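Local coordinates for protein piwi (Drosophila melanogaster, PDB 6KR6) that binds piRNAs as a nuclear Argonaute-family protein and directs the repression of transposable elements, at residues 443-448 / 505-510; 501-506 / 529-534; 607-612 / 802-807. All coordinates share one frame; numbering follows the deposited sequence.

Contact 1. Residues 443-448 / 505-510; sequences DRWAVI and LILCLV. With ZN (zinc ion), chain O.
Ala446, Val447 and Ile448 run beside Ile506, Leu507 and Cys508 as parallel strands whose short axes diverge by only 19°. Four backbone hydrogen bonds hold the register. Ala446 N gives to Leu505 O and Ala446 O receives Leu507 N; the pattern repeats one step on, where Ile448 N reaches Leu507 O at 3.0 Å and Ile448 O takes the amide of Leu509.

Trp445, just ahead of the paired residues, has the contact's aromatic side chain. Its CB lies 3.2 Å from Leu505 O. A chi1 of 59° sets CG between the backbone N and the carbonyl carbon, and the indole runs next to Leu505 and Leu507 in the same direction. At the six-membered ring, CE3 meets Leu505 CD2 at 4.1 Å, while CZ3 has Leu507 CB at the ring edge, near its plane. NE1, on the five-membered ring, turns to the carbonyl of Arg476.

Val447 continues this face, with CG2 4.1 Å from Leu507 CB; helix 454-471 packs here through Leu457 and Leu464. On the other face the Ile448 and Ile506 side chains run at a slant to one another, Ile448 CD1 4.1 Å from Ile506 CG2. Ile448 CB rests 4.2 Å from Cys508 SG, and helix 488-499 packs against Ile448 through Tyr491, Ala494 and Met495. The two strands are the central pair of the four-stranded parallel sheet in the Rossmann-like MID domain.

Before the strand, Asp443 OD1 binds a zinc ion at 2.0 Å. Asp440 and Lys504 complete the zinc site, though the exact role of Lys504 NZ is doubtful. The chemistry therefore divides: metal and charge lie at the entry to the strand, whereas among the buried paired residues backbone amides supply the polar bonds and side chains probably add mainly apolar packing.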
loop_
_atom_site.group_PDB
_atom_site.type_symbol
_atom_site.label_atom_id
_atom_site.label_comp_id
_atom_site.label_asym_id
_atom_site.label_seq_id
_atom_site.Cartn_x
_atom_site.Cartn_y
_atom_site.Cartn_z
ATOM N N ASP A 443 -34.295 12.521 -17.872
ATOM C CA ASP A 443 -35.365 12.577 -18.864
ATOM C C ASP A 443 -35.788 11.185 -19.326
ATOM O O ASP A 443 -36.956 10.982 -19.676
ATOM C CB ASP A 443 -34.928 13.459 -20.042
ATOM C CG ASP A 443 -35.287 12.880 -21.397
ATOM O OD1 ASP A 443 -34.355 12.516 -22.146
ATOM O OD2 ASP A 443 -36.493 12.804 -21.720
ATOM N N ARG A 444 -34.879 10.213 -19.306
ATOM C CA ARG A 444 -35.219 8.864 -19.749
ATOM C C ARG A 444 -34.336 7.869 -19.010
ATOM O O ARG A 444 -33.117 7.862 -19.202
ATOM C CB ARG A 444 -35.050 8.724 -21.261
ATOM C CG ARG A 444 -36.301 8.260 -21.990
ATOM C CD ARG A 444 -35.948 7.575 -23.301
ATOM N NE ARG A 444 -35.989 8.480 -24.446
ATOM C CZ ARG A 444 -36.942 8.466 -25.372
ATOM N NH1 ARG A 444 -37.933 7.588 -25.288
ATOM N NH2 ARG A 444 -36.902 9.321 -26.384
ATOM N N TRP A 445 -34.948 7.027 -18.177
ATOM C CA TRP A 445 -34.237 5.940 -17.516
ATOM C C TRP A 445 -35.233 4.827 -17.217
ATOM O O TRP A 445 -36.437 4.962 -17.451
ATOM C CB TRP A 445 -33.507 6.425 -16.254
ATOM C CG TRP A 445 -34.374 7.051 -15.197
ATOM C CD1 TRP A 445 -35.205 8.122 -15.346
ATOM C CD2 TRP A 445 -34.459 6.670 -13.815
ATOM N NE1 TRP A 445 -35.818 8.418 -14.154
ATOM C CE2 TRP A 445 -35.376 7.543 -13.197
ATOM C CE3 TRP A 445 -33.857 5.669 -13.045
ATOM C CZ2 TRP A 445 -35.706 7.446 -11.847
ATOM C CZ3 TRP A 445 -34.185 5.577 -11.703
ATOM C CH2 TRP A 445 -35.102 6.459 -11.119
ATOM N N ALA A 446 -34.717 3.710 -16.710
ATOM C CA ALA A 446 -35.535 2.537 -16.439
ATOM C C ALA A 446 -35.190 1.979 -15.067
ATOM O O ALA A 446 -34.106 2.218 -14.530
ATOM C CB ALA A 446 -35.342 1.456 -17.511
ATOM N N VAL A 447 -36.132 1.228 -14.502
ATOM C CA VAL A 447 -35.946 0.559 -13.222
ATOM C C VAL A 447 -36.414 -0.880 -13.372
ATOM O O VAL A 447 -37.585 -1.126 -13.690
ATOM C CB VAL A 447 -36.704 1.256 -12.082
ATOM C CG1 VAL A 447 -36.732 0.365 -10.862
ATOM C CG2 VAL A 447 -36.049 2.584 -11.749
ATOM N N ILE A 448 -35.502 -1.823 -13.135
ATOM C CA ILE A 448 -35.765 -3.253 -13.242
ATOM C C ILE A 448 -35.819 -3.835 -11.836
ATOM O O ILE A 448 -34.888 -3.647 -11.043
ATOM C CB ILE A 448 -34.693 -3.959 -14.089
ATOM C CG1 ILE A 448 -34.588 -3.302 -15.467
ATOM C CG2 ILE A 448 -35.001 -5.441 -14.220
ATOM C CD1 ILE A 448 -33.526 -3.906 -16.353
ATOM N N LEU A 505 -29.913 5.821 -18.007
ATOM C CA LEU A 505 -29.470 5.118 -16.813
ATOM C C LEU A 505 -30.427 3.967 -16.541
ATOM O O LEU A 505 -31.574 3.970 -16.997
ATOM C CB LEU A 505 -29.394 6.068 -15.613
ATOM C CG LEU A 505 -28.732 5.573 -14.328
ATOM C CD1 LEU A 505 -27.842 6.658 -13.755
ATOM C CD2 LEU A 505 -29.785 5.150 -13.319
ATOM N N ILE A 506 -29.936 2.973 -15.801
ATOM C CA ILE A 506 -30.720 1.798 -15.436
ATOM C C ILE A 506 -30.441 1.471 -13.976
ATOM O O ILE A 506 -29.309 1.132 -13.619
ATOM C CB ILE A 506 -30.399 0.585 -16.326
ATOM C CG1 ILE A 506 -30.867 0.834 -17.761
ATOM C CG2 ILE A 506 -31.041 -0.672 -15.767
ATOM C CD1 ILE A 506 -30.547 -0.296 -18.713
ATOM N N LEU A 507 -31.464 1.575 -13.133
ATOM C CA LEU A 507 -31.360 1.208 -11.727
ATOM C C LEU A 507 -31.961 -0.177 -11.531
ATOM O O LEU A 507 -33.065 -0.453 -12.012
ATOM C CB LEU A 507 -32.066 2.233 -10.838
ATOM C CG LEU A 507 -31.712 2.240 -9.348
ATOM C CD1 LEU A 507 -31.930 3.629 -8.776
ATOM C CD2 LEU A 507 -32.526 1.217 -8.569
ATOM N N CYS A 508 -31.239 -1.040 -10.822
ATOM C CA CYS A 508 -31.648 -2.424 -10.607
ATOM C C CYS A 508 -31.724 -2.702 -9.113
ATOM O O CYS A 508 -30.716 -2.595 -8.406
ATOM C CB CYS A 508 -30.680 -3.395 -11.285
ATOM S SG CYS A 508 -30.707 -3.330 -13.089
ATOM N N LEU A 509 -32.914 -3.062 -8.641
ATOM C CA LEU A 509 -33.124 -3.431 -7.247
ATOM C C LEU A 509 -32.842 -4.921 -7.092
ATOM O O LEU A 509 -33.448 -5.747 -7.783
ATOM C CB LEU A 509 -34.549 -3.094 -6.810
ATOM C CG LEU A 509 -34.818 -3.006 -5.306
ATOM C CD1 LEU A 509 -33.948 -1.932 -4.676
ATOM C CD2 LEU A 509 -36.291 -2.733 -5.036
ATOM N N VAL A 510 -31.924 -5.263 -6.193
ATOM C CA VAL A 510 -31.493 -6.650 -6.029
ATOM C C VAL A 510 -31.959 -7.170 -4.676
ATOM O O VAL A 510 -32.208 -6.373 -3.759
ATOM C CB VAL A 510 -29.969 -6.780 -6.176
ATOM C CG1 VAL A 510 -29.508 -6.156 -7.482
ATOM C CG2 VAL A 510 -29.262 -6.145 -4.991
HETATM ZN ZN ZN O . -33.712 14.436 -22.277
#

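Contact 2. Residues 501-506 / 529-534; sequences SDPKLI and RAVPTQ. With HG (mercury (II) ion), chain H; nucleotides of chain B.
Val531 CG1 fits against Ile506 at the tight heart of this contact, 3.7 Å from both CG1 and CD1, the two side chains crossing at about a right angle. With CG1 anti to the backbone N (chi1 179°), the same methyl also reaches Pro503 CG at 4.2 Å, the border of the tight part. Next to it Ile506 bonds through both its N and its O: the N gives to Pro532 O, and the O accepts Gln534 N at 2.8 Å. Thr533 CG2 lies 4.1 Å from Ile506 CB.

Strands 506-510 and 533-537, joined here, are parallel neighbours linked through helix 515-528, a beta-alpha-beta crossover of the MID domain, whose pocket holds the 5' end of the guide RNA. There the Gln534 chain bends at chi2 (57°), which turns CD; from there NE2 lies 2.8 Å from OP3 of U1 of chain B in a weak hydrogen bond. An alanine here would probably leave that phosphate oxygen without its amide partner and open a gap beside Gln556 and Leu557 of helix 546-560.

Lys504, partly exposed and with its CB pointing away from 529-534, is the loose edge. Beyond it Ser501 OG binds a mercury ion at 2.8 Å together with Gln479 and Cys498.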
loop_
_atom_site.group_PDB
_atom_site.type_symbol
_atom_site.label_atom_id
_atom_site.label_comp_id
_atom_site.label_asym_id
_atom_site.label_seq_id
_atom_site.Cartn_x
_atom_site.Cartn_y
_atom_site.Cartn_z
ATOM N N SER A 501 -34.836 1.180 -25.942
ATOM C CA SER A 501 -35.400 2.520 -25.823
ATOM C C SER A 501 -34.346 3.588 -25.557
ATOM O O SER A 501 -34.705 4.762 -25.411
ATOM C CB SER A 501 -36.454 2.553 -24.713
ATOM O OG SER A 501 -35.866 2.338 -23.442
ATOM N N ASP A 502 -33.067 3.210 -25.488
ATOM C CA ASP A 502 -31.946 4.112 -25.241
ATOM C C ASP A 502 -32.131 4.896 -23.947
ATOM O O ASP A 502 -32.471 6.086 -23.985
ATOM C CB ASP A 502 -31.760 5.073 -26.415
ATOM C CG ASP A 502 -31.365 4.362 -27.688
ATOM O OD1 ASP A 502 -31.565 3.133 -27.776
ATOM O OD2 ASP A 502 -30.840 5.032 -28.598
ATOM N N PRO A 503 -31.916 4.276 -22.790
ATOM C CA PRO A 503 -32.048 4.994 -21.522
ATOM C C PRO A 503 -30.739 5.621 -21.069
ATOM O O PRO A 503 -29.646 5.106 -21.311
ATOM C CB PRO A 503 -32.483 3.883 -20.555
ATOM C CG PRO A 503 -31.774 2.672 -21.077
ATOM C CD PRO A 503 -31.689 2.833 -22.583
ATOM N N LYS A 504 -30.872 6.764 -20.390
ATOM C CA LYS A 504 -29.696 7.426 -19.838
ATOM C C LYS A 504 -29.102 6.635 -18.680
ATOM O O LYS A 504 -27.907 6.763 -18.392
ATOM C CB LYS A 504 -30.041 8.843 -19.373
ATOM C CG LYS A 504 -30.489 9.797 -20.464
ATOM C CD LYS A 504 -30.346 11.239 -19.986
ATOM C CE LYS A 504 -31.614 12.050 -20.206
ATOM N NZ LYS A 504 -31.868 12.318 -21.647
ATOM N N LEU A 505 -29.913 5.821 -18.007
ATOM C CA LEU A 505 -29.470 5.118 -16.813
ATOM C C LEU A 505 -30.427 3.967 -16.541
ATOM O O LEU A 505 -31.574 3.970 -16.997
ATOM C CB LEU A 505 -29.394 6.068 -15.613
ATOM C CG LEU A 505 -28.732 5.573 -14.328
ATOM C CD1 LEU A 505 -27.842 6.658 -13.755
ATOM C CD2 LEU A 505 -29.785 5.150 -13.319
ATOM N N ILE A 506 -29.936 2.973 -15.801
ATOM C CA ILE A 506 -30.720 1.798 -15.436
ATOM C C ILE A 506 -30.441 1.471 -13.976
ATOM O O ILE A 506 -29.309 1.132 -13.619
ATOM C CB ILE A 506 -30.399 0.585 -16.326
ATOM C CG1 ILE A 506 -30.867 0.834 -17.761
ATOM C CG2 ILE A 506 -31.041 -0.672 -15.767
ATOM C CD1 ILE A 506 -30.547 -0.296 -18.713
ATOM N N ARG A 529 -22.992 -3.569 -23.684
ATOM C CA ARG A 529 -23.688 -2.348 -24.055
ATOM C C ARG A 529 -22.963 -1.154 -23.434
ATOM O O ARG A 529 -21.866 -1.286 -22.880
ATOM C CB ARG A 529 -25.156 -2.426 -23.629
ATOM C CG ARG A 529 -25.815 -3.777 -23.892
ATOM C CD ARG A 529 -25.696 -4.197 -25.352
ATOM N NE ARG A 529 -26.515 -3.373 -26.236
ATOM C CZ ARG A 529 -27.752 -3.685 -26.610
ATOM N NH1 ARG A 529 -28.314 -4.805 -26.178
ATOM N NH2 ARG A 529 -28.425 -2.877 -27.417
ATOM N N ALA A 530 -23.578 0.026 -23.528
ATOM C CA ALA A 530 -22.973 1.259 -23.025
ATOM C C ALA A 530 -24.021 2.092 -22.283
ATOM O O ALA A 530 -24.377 3.199 -22.675
ATOM C CB ALA A 530 -22.339 2.055 -24.164
ATOM N N VAL A 531 -24.521 1.549 -21.172
ATOM C CA VAL A 531 -25.542 2.199 -20.366
ATOM C C VAL A 531 -25.064 2.254 -18.921
ATOM O O VAL A 531 -24.814 1.208 -18.315
ATOM C CB VAL A 531 -26.900 1.479 -20.447
ATOM C CG1 VAL A 531 -27.924 2.180 -19.567
ATOM C CG2 VAL A 531 -27.385 1.410 -21.888
ATOM N N PRO A 532 -24.911 3.437 -18.324
ATOM C CA PRO A 532 -24.557 3.500 -16.901
ATOM C C PRO A 532 -25.686 2.962 -16.033
ATOM O O PRO A 532 -26.863 3.246 -16.265
ATOM C CB PRO A 532 -24.318 4.995 -16.658
ATOM C CG PRO A 532 -25.052 5.685 -17.751
ATOM C CD PRO A 532 -24.999 4.772 -18.938
ATOM N N THR A 533 -25.315 2.167 -15.031
ATOM C CA THR A 533 -26.284 1.455 -14.213
ATOM C C THR A 533 -26.060 1.752 -12.736
ATOM O O THR A 533 -24.977 2.170 -12.317
ATOM C CB THR A 533 -26.214 -0.063 -14.446
ATOM O OG1 THR A 533 -24.941 -0.558 -14.014
ATOM C CG2 THR A 533 -26.410 -0.388 -15.919
ATOM N N GLN A 534 -27.107 1.518 -11.948
ATOM C CA GLN A 534 -27.077 1.709 -10.504
ATOM C C GLN A 534 -27.715 0.503 -9.831
ATOM O O GLN A 534 -28.796 0.064 -10.234
ATOM C CB GLN A 534 -27.810 2.991 -10.097
ATOM C CG GLN A 534 -27.902 3.187 -8.596
ATOM C CD GLN A 534 -26.542 3.204 -7.932
ATOM O OE1 GLN A 534 -25.658 3.969 -8.319
ATOM N NE2 GLN A 534 -26.363 2.353 -6.928
HETATM HG HG HG H . -35.292 1.771 -20.813
ATOM O OP3 U B 1 -23.684 1.839 -7.444
ATOM P P U B 1 -23.173 0.539 -7.927
ATOM O OP1 U B 1 -23.639 0.352 -9.322
ATOM O OP2 U B 1 -21.717 0.512 -7.653
ATOM O "O5'" U B 1 -23.843 -0.613 -7.055
ATOM C "C5'" U B 1 -23.489 -0.801 -5.688
ATOM C "C4'" U B 1 -24.487 -1.676 -4.972
ATOM O "O4'" U B 1 -24.253 -3.066 -5.329
ATOM C "C3'" U B 1 -24.441 -1.612 -3.445
ATOM O "O3'" U B 1 -25.766 -1.704 -2.927
ATOM C "C2'" U B 1 -23.657 -2.867 -3.071
ATOM O "O2'" U B 1 -23.929 -3.364 -1.777
ATOM C "C1'" U B 1 -24.101 -3.842 -4.156
ATOM N N1 U B 1 -23.130 -4.915 -4.423
ATOM C C2 U B 1 -23.624 -6.180 -4.672
ATOM O O2 U B 1 -24.817 -6.428 -4.700
ATOM N N3 U B 1 -22.671 -7.143 -4.904
ATOM C C4 U B 1 -21.303 -6.976 -4.900
ATOM O O4 U B 1 -20.573 -7.944 -5.126
ATOM C C5 U B 1 -20.870 -5.640 -4.624
ATOM C C6 U B 1 -21.776 -4.681 -4.397
#

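Contact 3. Residues 607-612 / 802-807; sequences TYFSTV and ALEKKF
In the RNase H-like PIWI domain, strand 608-614 meets a type I turn, Leu803 to Lys806, of the C-terminal tail, with Phe609 and Ser610 facing Glu804. Ser610 N donates to Glu804 O at 3.0 Å, lying in the plane of that carbonyl, and Ser610 OG adds a weak bond to the same oxygen, so one carbonyl takes both groups. The turn itself is closed by Lys806 N to Leu803 O.

Glu804 stretches out beside the Phe609 side chain, the two heading in one direction. Its CB and CG approach Phe609 CE1, and Glu804 CD sits at the ring edge, 3.3 Å from Phe609 CE1, with carboxylate and ring planes 64° apart. Lys805 instead folds back, bent at chi2, chi3 and chi4; its CE lies 3.6 Å from Thr607 CB, and NZ finds its salt-bridge partner in Glu639.

Just after the turn Phe807 brings CZ toward Tyr608 CD2, 3.3 Å away. The two rings meet obliquely, centroids 5.3 Å apart and planes at 46°.

The turn is held against strand 608-614 by Ser610 and Glu804, close to the chain's last residue, Leu810. Helix 625-640 lies against Phe609 and Lys805, while helix 779-795 touches Tyr608 and Ser610 and its Tyr783 meets the Phe807 ring. Strand 592-599 pairs antiparallel with 608-614, its Ala598 bonded through the backbone to Phe609.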
loop_
_atom_site.group_PDB
_atom_site.type_symbol
_atom_site.label_atom_id
_atom_site.label_comp_id
_atom_site.label_asym_id
_atom_site.label_seq_id
_atom_site.Cartn_x
_atom_site.Cartn_y
_atom_site.Cartn_z
ATOM N N THR A 607 -14.666 18.228 -15.782
ATOM C CA THR A 607 -15.091 16.858 -16.033
ATOM C C THR A 607 -13.861 15.962 -16.070
ATOM O O THR A 607 -12.722 16.429 -16.001
ATOM C CB THR A 607 -15.887 16.733 -17.339
ATOM O OG1 THR A 607 -16.367 18.022 -17.735
ATOM C CG2 THR A 607 -17.078 15.801 -17.144
ATOM N N TYR A 608 -14.098 14.657 -16.178
ATOM C CA TYR A 608 -13.033 13.675 -16.074
ATOM C C TYR A 608 -13.151 12.643 -17.187
ATOM O O TYR A 608 -14.244 12.348 -17.676
ATOM C CB TYR A 608 -13.053 12.989 -14.701
ATOM C CG TYR A 608 -12.829 13.942 -13.544
ATOM C CD1 TYR A 608 -11.565 14.114 -12.995
ATOM C CD2 TYR A 608 -13.879 14.676 -13.008
ATOM C CE1 TYR A 608 -11.354 14.985 -11.941
ATOM C CE2 TYR A 608 -13.678 15.548 -11.955
ATOM C CZ TYR A 608 -12.412 15.698 -11.425
ATOM O OH TYR A 608 -12.202 16.564 -10.378
ATOM N N PHE A 609 -12.001 12.101 -17.576
ATOM C CA PHE A 609 -11.879 11.120 -18.645
ATOM C C PHE A 609 -11.221 9.876 -18.068
ATOM O O PHE A 609 -10.177 9.974 -17.416
ATOM C CB PHE A 609 -11.057 11.704 -19.802
ATOM C CG PHE A 609 -10.643 10.700 -20.837
ATOM C CD1 PHE A 609 -11.471 10.409 -21.909
ATOM C CD2 PHE A 609 -9.411 10.073 -20.759
ATOM C CE1 PHE A 609 -11.084 9.497 -22.869
ATOM C CE2 PHE A 609 -9.021 9.161 -21.717
ATOM C CZ PHE A 609 -9.860 8.870 -22.773
ATOM N N SER A 610 -11.828 8.713 -18.294
ATOM C CA SER A 610 -11.398 7.484 -17.638
ATOM C C SER A 610 -11.211 6.369 -18.653
ATOM O O SER A 610 -12.127 6.072 -19.428
ATOM C CB SER A 610 -12.412 7.058 -16.572
ATOM O OG SER A 610 -13.732 7.081 -17.086
ATOM N N THR A 611 -10.034 5.745 -18.634
ATOM C CA THR A 611 -9.744 4.594 -19.481
ATOM C C THR A 611 -9.182 3.462 -18.632
ATOM O O THR A 611 -8.629 3.682 -17.551
ATOM C CB THR A 611 -8.744 4.932 -20.597
ATOM O OG1 THR A 611 -8.948 6.278 -21.033
ATOM C CG2 THR A 611 -8.930 3.996 -21.783
ATOM N N VAL A 612 -9.343 2.237 -19.132
ATOM C CA VAL A 612 -8.726 1.057 -18.543
ATOM C C VAL A 612 -8.086 0.254 -19.664
ATOM O O VAL A 612 -8.518 0.306 -20.820
ATOM C CB VAL A 612 -9.728 0.172 -17.768
ATOM C CG1 VAL A 612 -9.149 -0.235 -16.421
ATOM C CG2 VAL A 612 -11.069 0.877 -17.604
ATOM N N ALA A 802 -17.710 4.560 -25.064
ATOM C CA ALA A 802 -18.687 5.643 -25.043
ATOM C C ALA A 802 -18.793 6.301 -23.674
ATOM O O ALA A 802 -19.244 7.449 -23.584
ATOM C CB ALA A 802 -20.059 5.127 -25.478
ATOM N N LEU A 803 -18.383 5.608 -22.614
ATOM C CA LEU A 803 -18.504 6.096 -21.249
ATOM C C LEU A 803 -17.257 6.833 -20.773
ATOM O O LEU A 803 -17.042 6.944 -19.560
ATOM C CB LEU A 803 -18.810 4.926 -20.311
ATOM C CG LEU A 803 -19.880 3.961 -20.823
ATOM C CD1 LEU A 803 -19.891 2.662 -20.027
ATOM C CD2 LEU A 803 -21.243 4.628 -20.786
ATOM N N GLU A 804 -16.439 7.343 -21.699
ATOM C CA GLU A 804 -15.153 7.928 -21.327
ATOM C C GLU A 804 -15.308 9.130 -20.402
ATOM O O GLU A 804 -14.421 9.397 -19.583
ATOM C CB GLU A 804 -14.380 8.337 -22.582
ATOM C CG GLU A 804 -13.724 7.187 -23.324
ATOM C CD GLU A 804 -13.102 7.620 -24.641
ATOM O OE1 GLU A 804 -12.151 6.951 -25.101
ATOM O OE2 GLU A 804 -13.557 8.634 -25.212
ATOM N N LYS A 805 -16.413 9.865 -20.513
ATOM C CA LYS A 805 -16.595 11.106 -19.771
ATOM C C LYS A 805 -17.553 10.964 -18.595
ATOM O O LYS A 805 -17.950 11.976 -18.007
ATOM C CB LYS A 805 -17.087 12.209 -20.712
ATOM C CG LYS A 805 -16.065 12.659 -21.741
ATOM C CD LYS A 805 -14.914 13.395 -21.081
ATOM C CE LYS A 805 -15.420 14.497 -20.162
ATOM N NZ LYS A 805 -16.389 15.400 -20.846
ATOM N N LYS A 806 -17.925 9.744 -18.228
ATOM C CA LYS A 806 -18.900 9.511 -17.179
ATOM C C LYS A 806 -18.267 8.721 -16.042
ATOM O O LYS A 806 -17.333 7.942 -16.252
ATOM C CB LYS A 806 -20.121 8.766 -17.728
ATOM C CG LYS A 806 -20.741 9.437 -18.944
ATOM C CD LYS A 806 -21.943 8.668 -19.468
ATOM C CE LYS A 806 -22.598 9.407 -20.627
ATOM N NZ LYS A 806 -23.821 8.715 -21.113
ATOM N N PHE A 807 -18.779 8.937 -14.834
ATOM C CA PHE A 807 -18.326 8.208 -13.647
ATOM C C PHE A 807 -19.089 6.899 -13.479
ATOM O O PHE A 807 -19.618 6.597 -12.410
ATOM C CB PHE A 807 -18.473 9.083 -12.410
ATOM C CG PHE A 807 -17.368 10.081 -12.235
ATOM C CD1 PHE A 807 -16.063 9.660 -12.048
ATOM C CD2 PHE A 807 -17.637 11.437 -12.229
ATOM C CE1 PHE A 807 -15.043 10.573 -11.877
ATOM C CE2 PHE A 807 -16.620 12.356 -12.056
ATOM C CZ PHE A 807 -15.323 11.921 -11.878
#

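Followed from the N terminus, contact 1 closes first, after 56 residues that hold helix 454-471, strand 479-483 and helix 488-499. Contact 2 opens just before that closure and shares Leu505 and Ile506 with it; its own loop is short, 22 residues with strand 506-510 and helix 515-528. The two overlap in sequence and tie three adjacent strands of one parallel sheet, 446-450, 506-510 and 533-537. Contact 3 follows in series, bridging 189 residues to bring the C-terminal tail back to strand 608-614 of the PIWI domain. It meets contact 2 where Ala530 and Pro532 pack on Ala802 and Leu803, joining the tail to the loop that leads into strand 533-537.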